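Local coordinates for solute binding protein MsmE (Bacillus subtilis subsp. subtilis str. 168, PDB 4R6H) that binds melibiose, raffinose and stachyose and serves as the solute-binding component of the MelEDC-MsmX ABC transporter that imports these sugars, at residues A[43-48]-A[340-345]; A[49-54]-A[66-71]. All coordinates share one frame; numbering follows the deposited sequence. Where two conformers were deposited one is given.

Contact 1. Residues A[43-48]-A[340-345]; sequences TDSERD and AEATSL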
loop_
_atom_site.group_PDB
_atom_site.type_symbol
_atom_site.label_atom_id
_atom_site.label_comp_id
_atom_site.label_asym_id
_atom_site.label_seq_id
_atom_site.Cartn_x
_atom_site.Cartn_y
_atom_site.Cartn_z
ATOM N N THR A 43 -12.163 1.814 6.922
ATOM C CA THR A 43 -13.294 2.645 6.482
ATOM C C THR A 43 -14.627 2.024 6.824
ATOM O O THR A 43 -14.751 0.788 7.070
ATOM C CB THR A 43 -13.274 2.918 4.967
ATOM O OG1 THR A 43 -13.759 1.778 4.263
ATOM C CG2 THR A 43 -11.912 3.324 4.448
ATOM N N ASP A 44 -15.647 2.871 6.915
ATOM C CA ASP A 44 -16.966 2.376 7.196
ATOM C C ASP A 44 -17.427 1.354 6.168
ATOM O O ASP A 44 -18.033 0.367 6.558
ATOM C CB ASP A 44 -17.994 3.518 7.298
ATOM C CG ASP A 44 -17.819 4.344 8.578
ATOM O OD1 ASP A 44 -16.928 4.069 9.400
ATOM O OD2 ASP A 44 -18.609 5.267 8.795
ATOM N N SER A 45 -17.145 1.578 4.876
ATOM C CA SER A 45 -17.613 0.660 3.825
ATOM C C SER A 45 -16.977 -0.707 4.055
ATOM O O SER A 45 -17.619 -1.740 3.935
ATOM C CB SER A 45 -17.290 1.118 2.400
ATOM O OG SER A 45 -15.897 1.299 2.204
ATOM N N GLU A 46 -15.696 -0.686 4.425
ATOM C CA GLU A 46 -14.990 -1.963 4.603
ATOM C C GLU A 46 -15.538 -2.690 5.799
ATOM O O GLU A 46 -15.880 -3.896 5.742
ATOM C CB GLU A 46 -13.515 -1.712 4.812
ATOM C CG GLU A 46 -12.847 -1.195 3.575
ATOM C CD GLU A 46 -11.493 -0.621 3.774
ATOM O OE1 GLU A 46 -11.057 -0.323 4.916
ATOM O OE2 GLU A 46 -10.878 -0.436 2.716
ATOM N N ARG A 47 -15.582 -1.991 6.931
ATOM C CA ARG A 47 -16.055 -2.629 8.133
ATOM C C ARG A 47 -17.488 -3.101 8.010
ATOM O O ARG A 47 -17.799 -4.201 8.460
ATOM C CB ARG A 47 -15.840 -1.696 9.340
ATOM C CG ARG A 47 -14.394 -1.377 9.567
ATOM C CD ARG A 47 -14.169 -0.656 10.878
ATOM N NE ARG A 47 -12.750 -0.345 11.095
ATOM C CZ ARG A 47 -12.283 0.379 12.116
ATOM N NH1 ARG A 47 -13.112 0.870 13.046
ATOM N NH2 ARG A 47 -10.983 0.596 12.227
ATOM N N ASP A 48 -18.384 -2.269 7.476
ATOM C CA ASP A 48 -19.784 -2.652 7.335
ATOM C C ASP A 48 -19.976 -3.846 6.379
ATOM O O ASP A 48 -20.754 -4.739 6.635
ATOM C CB ASP A 48 -20.647 -1.466 6.878
ATOM C CG ASP A 48 -20.635 -0.302 7.870
ATOM O OD1 ASP A 48 -20.135 -0.472 9.008
ATOM O OD2 ASP A 48 -21.106 0.803 7.483
ATOM N N ALA A 340 -14.160 -6.768 -2.124
ATOM C CA ALA A 340 -13.179 -5.958 -2.833
ATOM C C ALA A 340 -13.715 -4.584 -3.199
ATOM O O ALA A 340 -13.036 -3.565 -2.990
ATOM C CB ALA A 340 -12.672 -6.709 -4.061
ATOM N N GLU A 341 -14.939 -4.539 -3.709
ATOM C CA GLU A 341 -15.520 -3.244 -4.032
ATOM C C GLU A 341 -15.626 -2.289 -2.834
ATOM O O GLU A 341 -15.420 -1.085 -2.946
ATOM C CB GLU A 341 -16.882 -3.445 -4.699
ATOM C CG GLU A 341 -16.723 -3.965 -6.119
ATOM C CD GLU A 341 -18.015 -4.319 -6.837
ATOM O OE1 GLU A 341 -19.114 -4.059 -6.302
ATOM O OE2 GLU A 341 -17.923 -4.871 -7.958
ATOM N N ALA A 342 -15.926 -2.822 -1.668
ATOM C CA ALA A 342 -15.969 -2.006 -0.456
ATOM C C ALA A 342 -14.632 -1.370 -0.101
ATOM O O ALA A 342 -14.577 -0.331 0.530
ATOM C CB ALA A 342 -16.478 -2.828 0.696
ATOM N N THR A 343 -13.537 -2.032 -0.507
ATOM C CA THR A 343 -12.185 -1.564 -0.285
ATOM C C THR A 343 -11.621 -0.705 -1.415
ATOM O O THR A 343 -10.478 -0.208 -1.302
ATOM C CB THR A 343 -11.184 -2.738 -0.085
ATOM O OG1 THR A 343 -10.896 -3.384 -1.343
ATOM C CG2 THR A 343 -11.718 -3.762 0.940
ATOM N N SER A 344 -12.387 -0.572 -2.497
ATOM C CA SER A 344 -12.005 0.200 -3.686
ATOM C C SER A 344 -10.768 -0.338 -4.382
ATOM O O SER A 344 -10.074 0.399 -5.085
ATOM C CB SER A 344 -11.850 1.698 -3.364
ATOM O OG SER A 344 -13.096 2.191 -2.840
ATOM N N LEU A 345 -10.517 -1.640 -4.247
ATOM C CA LEU A 345 -9.329 -2.250 -4.813
ATOM C C LEU A 345 -9.674 -3.539 -5.475
ATOM O O LEU A 345 -10.718 -4.164 -5.179
ATOM C CB LEU A 345 -8.297 -2.485 -3.700
ATOM C CG LEU A 345 -7.581 -1.293 -3.103
ATOM C CD1 LEU A 345 -6.777 -1.644 -1.878
ATOM C CD2 LEU A 345 -6.680 -0.679 -4.161
HETATM O O HOH W 1 -8.533 -0.528 0.868
#
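Ser45 reaches across from the first turn of one helix to the last turn of another, and its hydroxyl donates to the backbone carbonyl of Ala342, with Ser45 OG to Ala342 O at 2.7 Å. The hydroxyl approaches in the carbonyl plane, at a C=O...donor angle of 145°. Its chi1 of 58° sets OG between its own backbone N and carbonyl carbon, where it also accepts a bond from the hydroxyl of the N-cap residue Thr43. In return the methyl of Ala342 faces the first helix, Ala342 CB lying 3.6 Å from Ser45 O.

Glu46 and Thr343 cross at about a right angle. Glu46 CG lies 3.8 Å from Thr343 CG2, and the extended chain brings Glu46 OE2 to 3.5 Å from Thr343 CA. The carboxylate is buried but well supplied with donors. Glu46 OE1 takes the backbone N-H of Thr43 from above the carboxylate plane, N to OE1 3.1 Å and nearly straight, and also that of Ser42; water 1 donates to both Glu46 OE2 and Thr343 O, bridging the segments. Thr343 turns its hydroxyl back to Ala340 O, while a Schellman motif with Ser344 at positive phi ends its helix.

The contact thus sets the N-terminus of helix 44-60 against the C-terminus of helix 333-343, where Asn139 bonds Thr343 OG1 and Gln276 bonds Ser344 OG.

Contact 2. Residues A[49-54]-A[66-71]; sequences TFRKLA and VSLHFP
Leu68, pointing from the strand toward the helix, spreads its two methyls over different parts of it. Leu68 CD2 sits over one face of the Phe50 ring in a CH-pi contact, 4.0 Å from the centroid and 14° off the ring normal. Leu68 CD1 presses on the helix backbone instead, 3.8 Å from Phe50 C, and also touches Arg51 CG and the methyl of Ala54.

Phe70, just past the strand, meets both neighbouring helix residues. The edge of its ring is turned to Phe50, with Phe70 CE1 4.1 Å from Phe50 CD2, and Arg51 NH2 comes to 3.6 Å from Phe70 CD2. Phe70 CE2 lies over one face of the guanidinium, whose plane stands 82° from the ring, so the two groups do not stack flat. Arg51 gets there on a chain extended from CG to NE. Arg51 NE gives a hydrogen to water 2, 2.6 Å away, which in turn donates a longer bond to Leu68 O. One turn further along the helix, Ala54 CB packs 3.9 Å from Val66 CG1.

Helix 49-54 runs antiparallel to strand 66-69, at 170°, on largely apolar contacts that Phe326 and Met330 of helix 320-331 extend by also touching Phe50. With no direct hydrogen bond between the segments, shape and apolar burial mainly hold helix to strand; the polar link is indirect, through water 2 at the exposed Arg51.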
loop_
_atom_site.group_PDB
_atom_site.type_symbol
_atom_site.label_atom_id
_atom_site.label_comp_id
_atom_site.label_asym_id
_atom_site.label_seq_id
_atom_site.Cartn_x
_atom_site.Cartn_y
_atom_site.Cartn_z
ATOM N N THR A 49 -19.244 -3.866 5.268
ATOM C CA THR A 49 -19.361 -4.936 4.336
ATOM C C THR A 49 -18.825 -6.250 4.924
ATOM O O THR A 49 -19.398 -7.306 4.670
ATOM C CB THR A 49 -18.664 -4.591 2.991
ATOM O OG1 THR A 49 -19.312 -3.453 2.408
ATOM C CG2 THR A 49 -18.711 -5.742 2.011
ATOM N N PHE A 50 -17.697 -6.180 5.632
ATOM C CA PHE A 50 -17.159 -7.355 6.293
ATOM C C PHE A 50 -18.175 -7.901 7.315
ATOM O O PHE A 50 -18.425 -9.114 7.321
ATOM C CB PHE A 50 -15.782 -7.033 6.880
ATOM C CG PHE A 50 -14.829 -8.218 7.021
ATOM C CD1 PHE A 50 -15.237 -9.542 6.830
ATOM C CD2 PHE A 50 -13.512 -7.996 7.387
ATOM C CE1 PHE A 50 -14.345 -10.580 6.990
ATOM C CE2 PHE A 50 -12.616 -9.040 7.547
ATOM C CZ PHE A 50 -13.040 -10.331 7.372
ATOM N N ARG A 51 -18.827 -7.022 8.091
ATOM C CA ARG A 51 -19.852 -7.471 9.020
ATOM C C ARG A 51 -21.042 -8.102 8.287
ATOM O O ARG A 51 -21.564 -9.097 8.755
ATOM C CB ARG A 51 -20.326 -6.321 9.917
ATOM C CG ARG A 51 -19.261 -5.873 10.909
ATOM C CD ARG A 51 -19.803 -4.856 11.898
ATOM N NE ARG A 51 -18.712 -4.204 12.631
ATOM C CZ ARG A 51 -18.303 -2.947 12.433
ATOM N NH1 ARG A 51 -18.904 -2.151 11.534
ATOM N NH2 ARG A 51 -17.298 -2.463 13.162
ATOM N N LYS A 52 -21.443 -7.547 7.147
ATOM C CA LYS A 52 -22.566 -8.103 6.417
ATOM C C LYS A 52 -22.195 -9.505 5.889
ATOM O O LYS A 52 -22.993 -10.427 5.932
ATOM C CB LYS A 52 -23.071 -7.124 5.338
ATOM C CG LYS A 52 -22.677 -7.399 3.901
ATOM C CD LYS A 52 -23.846 -8.006 3.152
ATOM C CE LYS A 52 -24.628 -6.946 2.388
ATOM N NZ LYS A 52 -25.284 -7.526 1.198
ATOM N N LEU A 53 -20.964 -9.686 5.404
ATOM C CA LEU A 53 -20.556 -10.975 4.938
ATOM C C LEU A 53 -20.422 -11.979 6.092
ATOM O O LEU A 53 -20.719 -13.136 5.917
ATOM C CB LEU A 53 -19.250 -10.866 4.135
ATOM C CG LEU A 53 -19.415 -10.248 2.750
ATOM C CD1 LEU A 53 -18.022 -10.007 2.181
ATOM C CD2 LEU A 53 -20.243 -11.094 1.790
ATOM N N ALA A 54 -19.958 -11.511 7.244
ATOM C CA ALA A 54 -19.904 -12.372 8.443
ATOM C C ALA A 54 -21.310 -12.812 8.825
ATOM O O ALA A 54 -21.537 -14.002 9.113
ATOM C CB ALA A 54 -19.238 -11.681 9.581
ATOM N N VAL A 66 -19.453 -15.098 14.661
ATOM C CA VAL A 66 -18.246 -14.454 14.184
ATOM C C VAL A 66 -17.999 -13.207 15.023
ATOM O O VAL A 66 -18.846 -12.309 15.102
ATOM C CB VAL A 66 -18.341 -14.116 12.705
ATOM C CG1 VAL A 66 -17.077 -13.334 12.305
ATOM C CG2 VAL A 66 -18.572 -15.358 11.859
ATOM N N SER A 67 -16.832 -13.155 15.649
ATOM C CA SER A 67 -16.414 -12.014 16.463
ATOM C C SER A 67 -15.327 -11.282 15.668
ATOM O O SER A 67 -14.160 -11.681 15.671
ATOM C CB SER A 67 -15.881 -12.454 17.821
ATOM O OG SER A 67 -15.489 -11.319 18.602
ATOM N N LEU A 68 -15.765 -10.205 15.027
ATOM C CA LEU A 68 -14.938 -9.386 14.146
ATOM C C LEU A 68 -14.404 -8.205 14.926
ATOM O O LEU A 68 -15.170 -7.439 15.535
ATOM C CB LEU A 68 -15.768 -8.862 12.968
ATOM C CG LEU A 68 -15.513 -9.413 11.583
ATOM C CD1 LEU A 68 -16.544 -8.794 10.638
ATOM C CD2 LEU A 68 -14.059 -9.164 11.161
ATOM N N HIS A 69 -13.082 -8.053 14.907
ATOM C CA HIS A 69 -12.385 -6.980 15.596
ATOM C C HIS A 69 -11.637 -6.115 14.614
ATOM O O HIS A 69 -10.879 -6.632 13.774
ATOM C CB HIS A 69 -11.345 -7.567 16.533
ATOM C CG HIS A 69 -11.918 -8.378 17.645
ATOM N ND1 HIS A 69 -11.821 -7.993 18.966
ATOM C CD2 HIS A 69 -12.588 -9.557 17.643
ATOM C CE1 HIS A 69 -12.410 -8.898 19.729
ATOM N NE2 HIS A 69 -12.885 -9.855 18.953
ATOM N N PHE A 70 -11.774 -4.802 14.784
ATOM C CA PHE A 70 -11.031 -3.793 14.034
ATOM C C PHE A 70 -10.261 -2.907 15.022
ATOM O O PHE A 70 -10.685 -1.791 15.299
ATOM C CB PHE A 70 -11.973 -2.952 13.187
ATOM C CG PHE A 70 -12.815 -3.756 12.226
ATOM C CD1 PHE A 70 -12.289 -4.213 11.033
ATOM C CD2 PHE A 70 -14.153 -4.039 12.504
ATOM C CE1 PHE A 70 -13.065 -4.925 10.138
ATOM C CE2 PHE A 70 -14.926 -4.785 11.606
ATOM C CZ PHE A 70 -14.367 -5.242 10.432
ATOM N N PRO A 71 -9.120 -3.394 15.517
ATOM C CA PRO A 71 -8.352 -2.692 16.576
ATOM C C PRO A 71 -7.752 -1.345 16.172
ATOM O O PRO A 71 -7.229 -0.640 17.034
ATOM C CB PRO A 71 -7.205 -3.663 16.888
ATOM C CG PRO A 71 -7.619 -4.969 16.380
ATOM C CD PRO A 71 -8.537 -4.719 15.224
HETATM O O HOH W 2 -17.863 -6.108 14.179
#

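Contacts 1 and 2 use successive turns of helix 44-60, with centres about 12 Å apart. They touch directly: Ala342 CB lies 3.4 Å from Thr49 OG1, and Arg47 NE lies 3.4 Å from Phe70 CB. In sequence, contact 2 is nested inside the loop closed by contact 1. It is local, joining helix and second strand of the beta-alpha-beta unit formed by strand 33-38, helix 44-60 and strand 64-69, whereas contact 1 brings in helix 333-343 from nearly 300 residues later. The helix is therefore packed between its own parallel sheet and a late part of the chain, in keeping with solute-binding proteins, whose chain crosses between lobes more than once.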